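Local coordinates for protein MAU2 chromatid cohesion factor homolog (Saccharomyces cerevisiae, PDB 4XDN) that pairs with SCC2 to form the complex that is required for cohesin to associate with chromosomes, and so takes part in sister chromatid cohesion, at residues V533-F545 with Q565-E577. Numbering follows the deposited sequence.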
loop_
_atom_site.group_PDB
_atom_site.type_symbol
_atom_site.label_atom_id
_atom_site.label_comp_id
_atom_site.label_asym_id
_atom_site.label_seq_id
_atom_site.Cartn_x
_atom_site.Cartn_y
_atom_site.Cartn_z
ATOM N N VAL A 533 16.158 4.021 30.591
ATOM C CA VAL A 533 15.407 4.607 31.695
ATOM C C VAL A 533 14.990 6.031 31.335
ATOM O O VAL A 533 13.908 6.484 31.707
ATOM C CB VAL A 533 16.225 4.612 33.007
ATOM C CG1 VAL A 533 15.569 5.502 34.068
ATOM C CG2 VAL A 533 16.382 3.194 33.537
ATOM N N SER A 534 15.851 6.731 30.606
ATOM C CA SER A 534 15.556 8.094 30.185
ATOM C C SER A 534 14.451 8.123 29.130
ATOM O O SER A 534 13.625 9.035 29.114
ATOM C CB SER A 534 16.817 8.767 29.646
ATOM O OG SER A 534 16.547 10.104 29.267
ATOM N N LYS A 535 14.440 7.127 28.248
ATOM C CA LYS A 535 13.376 7.004 27.257
ATOM C C LYS A 535 12.049 6.716 27.948
ATOM O O LYS A 535 11.006 7.255 27.570
ATOM C CB LYS A 535 13.690 5.894 26.248
ATOM C CG LYS A 535 14.895 6.168 25.368
ATOM C CD LYS A 535 15.060 5.092 24.303
ATOM C CE LYS A 535 16.378 5.245 23.556
ATOM N NZ LYS A 535 16.481 4.315 22.397
ATOM N N LEU A 536 12.099 5.856 28.958
ATOM C CA LEU A 536 10.918 5.513 29.739
ATOM C C LEU A 536 10.316 6.754 30.383
ATOM O O LEU A 536 9.103 6.957 30.346
ATOM C CB LEU A 536 11.273 4.482 30.816
ATOM C CG LEU A 536 10.190 4.163 31.847
ATOM C CD1 LEU A 536 8.983 3.516 31.184
ATOM C CD2 LEU A 536 10.752 3.269 32.940
ATOM N N ARG A 537 11.175 7.583 30.966
ATOM C CA ARG A 537 10.735 8.779 31.668
ATOM C C ARG A 537 9.937 9.692 30.744
ATOM O O ARG A 537 8.964 10.319 31.162
ATOM C CB ARG A 537 11.938 9.529 32.241
ATOM C CG ARG A 537 11.604 10.412 33.430
ATOM C CD ARG A 537 12.844 11.107 33.968
ATOM N NE ARG A 537 13.901 10.160 34.320
ATOM C CZ ARG A 537 14.017 9.557 35.500
ATOM N NH1 ARG A 537 13.141 9.791 36.471
ATOM N NH2 ARG A 537 15.019 8.714 35.712
ATOM N N GLU A 538 10.350 9.753 29.482
ATOM C CA GLU A 538 9.666 10.574 28.494
ATOM C C GLU A 538 8.278 10.022 28.176
ATOM O O GLU A 538 7.301 10.770 28.143
ATOM C CB GLU A 538 10.501 10.667 27.214
ATOM C CG GLU A 538 11.811 11.421 27.392
ATOM C CD GLU A 538 12.649 11.456 26.126
ATOM O OE1 GLU A 538 12.819 10.394 25.490
ATOM O OE2 GLU A 538 13.141 12.546 25.768
ATOM N N PHE A 539 8.194 8.714 27.948
ATOM C CA PHE A 539 6.921 8.081 27.619
ATOM C C PHE A 539 5.977 8.044 28.813
ATOM O O PHE A 539 4.770 8.234 28.664
ATOM C CB PHE A 539 7.143 6.657 27.099
ATOM C CG PHE A 539 7.651 6.601 25.688
ATOM C CD1 PHE A 539 6.841 6.989 24.633
ATOM C CD2 PHE A 539 8.935 6.159 25.414
ATOM C CE1 PHE A 539 7.304 6.943 23.332
ATOM C CE2 PHE A 539 9.403 6.109 24.113
ATOM C CZ PHE A 539 8.586 6.501 23.072
ATOM N N TYR A 540 6.525 7.803 29.998
ATOM C CA TYR A 540 5.704 7.664 31.193
ATOM C C TYR A 540 5.137 9.002 31.660
ATOM O O TYR A 540 3.970 9.086 32.044
ATOM C CB TYR A 540 6.508 7.026 32.325
ATOM C CG TYR A 540 5.749 6.989 33.627
ATOM C CD1 TYR A 540 4.621 6.195 33.767
ATOM C CD2 TYR A 540 6.152 7.754 34.712
ATOM C CE1 TYR A 540 3.917 6.158 34.950
ATOM C CE2 TYR A 540 5.456 7.725 35.901
ATOM C CZ TYR A 540 4.339 6.924 36.014
ATOM O OH TYR A 540 3.637 6.885 37.194
ATOM N N SER A 541 5.959 10.046 31.630
ATOM C CA SER A 541 5.521 11.366 32.075
ATOM C C SER A 541 4.471 11.937 31.126
ATOM O O SER A 541 3.728 12.850 31.486
ATOM C CB SER A 541 6.708 12.324 32.179
ATOM O OG SER A 541 7.213 12.654 30.896
ATOM N N SER A 542 4.413 11.390 29.916
ATOM C CA SER A 542 3.484 11.862 28.898
ATOM C C SER A 542 2.213 11.016 28.838
ATOM O O SER A 542 1.202 11.457 28.291
ATOM C CB SER A 542 4.166 11.865 27.529
ATOM O OG SER A 542 3.277 12.304 26.517
ATOM N N ASN A 543 2.267 9.809 29.401
ATOM C CA ASN A 543 1.154 8.865 29.314
ATOM C C ASN A 543 0.763 8.251 30.656
ATOM O O ASN A 543 0.118 7.204 30.701
ATOM C CB ASN A 543 1.502 7.753 28.324
ATOM C CG ASN A 543 1.719 8.275 26.920
ATOM O OD1 ASN A 543 0.770 8.435 26.153
ATOM N ND2 ASN A 543 2.974 8.553 26.579
ATOM N N LYS A 544 1.148 8.900 31.749
ATOM C CA LYS A 544 0.777 8.424 33.075
ATOM C C LYS A 544 -0.713 8.633 33.319
ATOM O O LYS A 544 -1.288 9.630 32.882
ATOM C CB LYS A 544 1.589 9.136 34.161
ATOM C CG LYS A 544 1.580 10.655 34.058
ATOM C CD LYS A 544 1.926 11.307 35.387
ATOM C CE LYS A 544 1.848 12.825 35.302
ATOM N NZ LYS A 544 2.977 13.416 34.530
ATOM N N PHE A 545 -1.350 7.676 33.952
ATOM C CA PHE A 545 -2.731 7.845 34.315
ATOM C C PHE A 545 -2.740 9.088 35.174
ATOM O O PHE A 545 -2.287 9.042 36.292
ATOM C CB PHE A 545 -3.233 6.648 35.083
ATOM C CG PHE A 545 -3.176 5.362 34.319
ATOM C CD1 PHE A 545 -3.776 5.241 33.096
ATOM C CD2 PHE A 545 -2.537 4.291 34.828
ATOM C CE1 PHE A 545 -3.726 4.074 32.405
ATOM C CE2 PHE A 545 -2.468 3.125 34.136
ATOM C CZ PHE A 545 -3.068 3.013 32.926
ATOM N N GLN A 565 -0.561 0.792 27.448
ATOM C CA GLN A 565 -0.796 1.784 28.495
ATOM C C GLN A 565 -0.550 1.199 29.885
ATOM O O GLN A 565 -0.006 1.870 30.763
ATOM C CB GLN A 565 -2.220 2.334 28.407
ATOM C CG GLN A 565 -2.286 3.852 28.404
ATOM C CD GLN A 565 -3.685 4.381 28.650
ATOM O OE1 GLN A 565 -4.678 3.745 28.291
ATOM N NE2 GLN A 565 -3.772 5.550 29.276
ATOM N N ILE A 566 -0.942 -0.056 30.076
ATOM C CA ILE A 566 -0.778 -0.716 31.365
ATOM C C ILE A 566 0.698 -0.988 31.660
ATOM O O ILE A 566 1.165 -0.765 32.777
ATOM C CB ILE A 566 -1.573 -2.044 31.422
ATOM C CG1 ILE A 566 -3.075 -1.757 31.329
ATOM C CG2 ILE A 566 -1.282 -2.800 32.717
ATOM C CD1 ILE A 566 -3.947 -2.998 31.185
ATOM N N LEU A 567 1.429 -1.467 30.659
ATOM C CA LEU A 567 2.831 -1.828 30.847
ATOM C C LEU A 567 3.715 -0.605 31.112
ATOM O O LEU A 567 4.637 -0.668 31.926
ATOM C CB LEU A 567 3.353 -2.591 29.626
ATOM C CG LEU A 567 2.760 -3.985 29.392
ATOM C CD1 LEU A 567 3.298 -4.575 28.098
ATOM C CD2 LEU A 567 3.045 -4.920 30.557
ATOM N N VAL A 568 3.437 0.500 30.424
ATOM C CA VAL A 568 4.212 1.721 30.615
ATOM C C VAL A 568 3.975 2.289 32.010
ATOM O O VAL A 568 4.912 2.724 32.680
ATOM C CB VAL A 568 3.863 2.795 29.568
ATOM C CG1 VAL A 568 4.675 4.067 29.810
ATOM C CG2 VAL A 568 4.138 2.275 28.178
ATOM N N ASN A 569 2.717 2.291 32.438
ATOM C CA ASN A 569 2.380 2.766 33.771
ATOM C C ASN A 569 2.907 1.818 34.844
ATOM O O ASN A 569 3.381 2.262 35.890
ATOM C CB ASN A 569 0.867 2.943 33.909
ATOM C CG ASN A 569 0.386 4.269 33.350
ATOM O OD1 ASN A 569 0.330 5.271 34.063
ATOM N ND2 ASN A 569 0.041 4.282 32.065
ATOM N N TYR A 570 2.834 0.517 34.577
ATOM C CA TYR A 570 3.390 -0.489 35.482
ATOM C C TYR A 570 4.891 -0.291 35.643
ATOM O O TYR A 570 5.414 -0.284 36.758
ATOM C CB TYR A 570 3.102 -1.899 34.963
ATOM C CG TYR A 570 3.812 -3.001 35.726
ATOM C CD1 TYR A 570 3.393 -3.377 36.996
ATOM C CD2 TYR A 570 4.889 -3.675 35.169
ATOM C CE1 TYR A 570 4.033 -4.388 37.694
ATOM C CE2 TYR A 570 5.537 -4.686 35.859
ATOM C CZ TYR A 570 5.104 -5.038 37.121
ATOM O OH TYR A 570 5.749 -6.043 37.808
ATOM N N LEU A 571 5.574 -0.124 34.515
ATOM C CA LEU A 571 7.021 0.039 34.504
ATOM C C LEU A 571 7.414 1.369 35.138
ATOM O O LEU A 571 8.323 1.431 35.967
ATOM C CB LEU A 571 7.545 -0.057 33.070
ATOM C CG LEU A 571 9.053 -0.053 32.838
ATOM C CD1 LEU A 571 9.749 -1.114 33.667
ATOM C CD2 LEU A 571 9.330 -0.273 31.358
ATOM N N GLY A 572 6.715 2.432 34.752
ATOM C CA GLY A 572 6.955 3.746 35.318
ATOM C C GLY A 572 6.662 3.781 36.806
ATOM O O GLY A 572 7.419 4.359 37.583
ATOM N N GLY A 573 5.558 3.158 37.203
ATOM C CA GLY A 573 5.167 3.117 38.600
ATOM C C GLY A 573 6.174 2.377 39.460
ATOM O O GLY A 573 6.410 2.741 40.610
ATOM N N ARG A 574 6.773 1.336 38.895
ATOM C CA ARG A 574 7.741 0.517 39.615
ATOM C C ARG A 574 9.113 1.179 39.705
ATOM O O ARG A 574 9.787 1.085 40.734
ATOM C CB ARG A 574 7.878 -0.847 38.940
ATOM C CG ARG A 574 6.843 -1.878 39.373
ATOM C CD ARG A 574 7.345 -2.750 40.520
ATOM N NE ARG A 574 6.909 -4.137 40.374
ATOM C CZ ARG A 574 7.279 -5.129 41.178
ATOM N NH1 ARG A 574 8.096 -4.896 42.196
ATOM N NH2 ARG A 574 6.831 -6.359 40.962
ATOM N N MET A 575 9.521 1.849 38.629
ATOM C CA MET A 575 10.881 2.376 38.518
ATOM C C MET A 575 11.013 3.859 38.861
ATOM O O MET A 575 12.052 4.286 39.361
ATOM C CB MET A 575 11.411 2.157 37.101
ATOM C CG MET A 575 11.514 0.697 36.687
ATOM S SD MET A 575 12.441 0.483 35.152
ATOM C CE MET A 575 14.097 0.888 35.694
ATOM N N LEU A 576 9.973 4.642 38.587
ATOM C CA LEU A 576 10.084 6.100 38.636
ATOM C C LEU A 576 9.327 6.760 39.791
ATOM O O LEU A 576 9.680 7.865 40.200
ATOM C CB LEU A 576 9.599 6.691 37.308
ATOM C CG LEU A 576 10.275 6.117 36.059
ATOM C CD1 LEU A 576 9.699 6.743 34.799
ATOM C CD2 LEU A 576 11.787 6.320 36.114
ATOM N N GLU A 577 8.301 6.095 40.313
ATOM C CA GLU A 577 7.498 6.668 41.391
ATOM C C GLU A 577 8.043 6.287 42.769
ATOM O O GLU A 577 8.415 5.138 42.996
ATOM C CB GLU A 577 6.043 6.218 41.259
ATOM C CG GLU A 577 5.371 6.653 39.957
ATOM C CD GLU A 577 5.116 8.150 39.888
ATOM O OE1 GLU A 577 5.442 8.865 40.858
ATOM O OE2 GLU A 577 4.579 8.610 38.858
HETATM O O HOH W 1 12.280 9.265 39.498
#
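Tyr540 turns its CG anti to the backbone N (chi1 174°), which lays the ring flat on Gly572, while Asn569, with CG beside its own backbone N (chi1 -83°), swings its amide to the backbone of Asn543 and Phe545. In this largely helical cohesin loading factor the segments 533-543 and 565-575, from helices 526-543 and 562-575, cross at -114°, and Tyr540 is a knob in the hole formed by Val568, Asn569, Gly572 and Gly573. The CA of Gly572 makes a CH-pi contact over the ring centre, 3.8 Å from the centroid; the lack of a side chain at Gly572 lets the ring come this close. Lys544 CB lies on the ring's opposite face, and at its edge Tyr540 OH donates to the anti lone pair of Glu577 OE2 (2.6 Å). With Tyr540 cut back to an alanine, the hole over Gly572 is likely to be left unfilled and Glu577 OE2 to lose this donor. Toward Val533, Leu536 CD2 meets Leu571 CG at 3.7 Å and also touches the Met575 sulfur, whereas Leu576 reaches Tyr540 with CD1 and the face of the Arg537 guanidinium with CD2. Outside the pair, helix 580-593 touches Tyr540 through Ile586, and helix 499-513 meets Val568 and Leu571. The Asn569 amide joins the two backbones: ND2 donates to Gln565 O within its helix and to Asn543 O across the contact, its CG lies over the Phe545 ring, and OD1 accepts from Phe545 N at 2.9 Å.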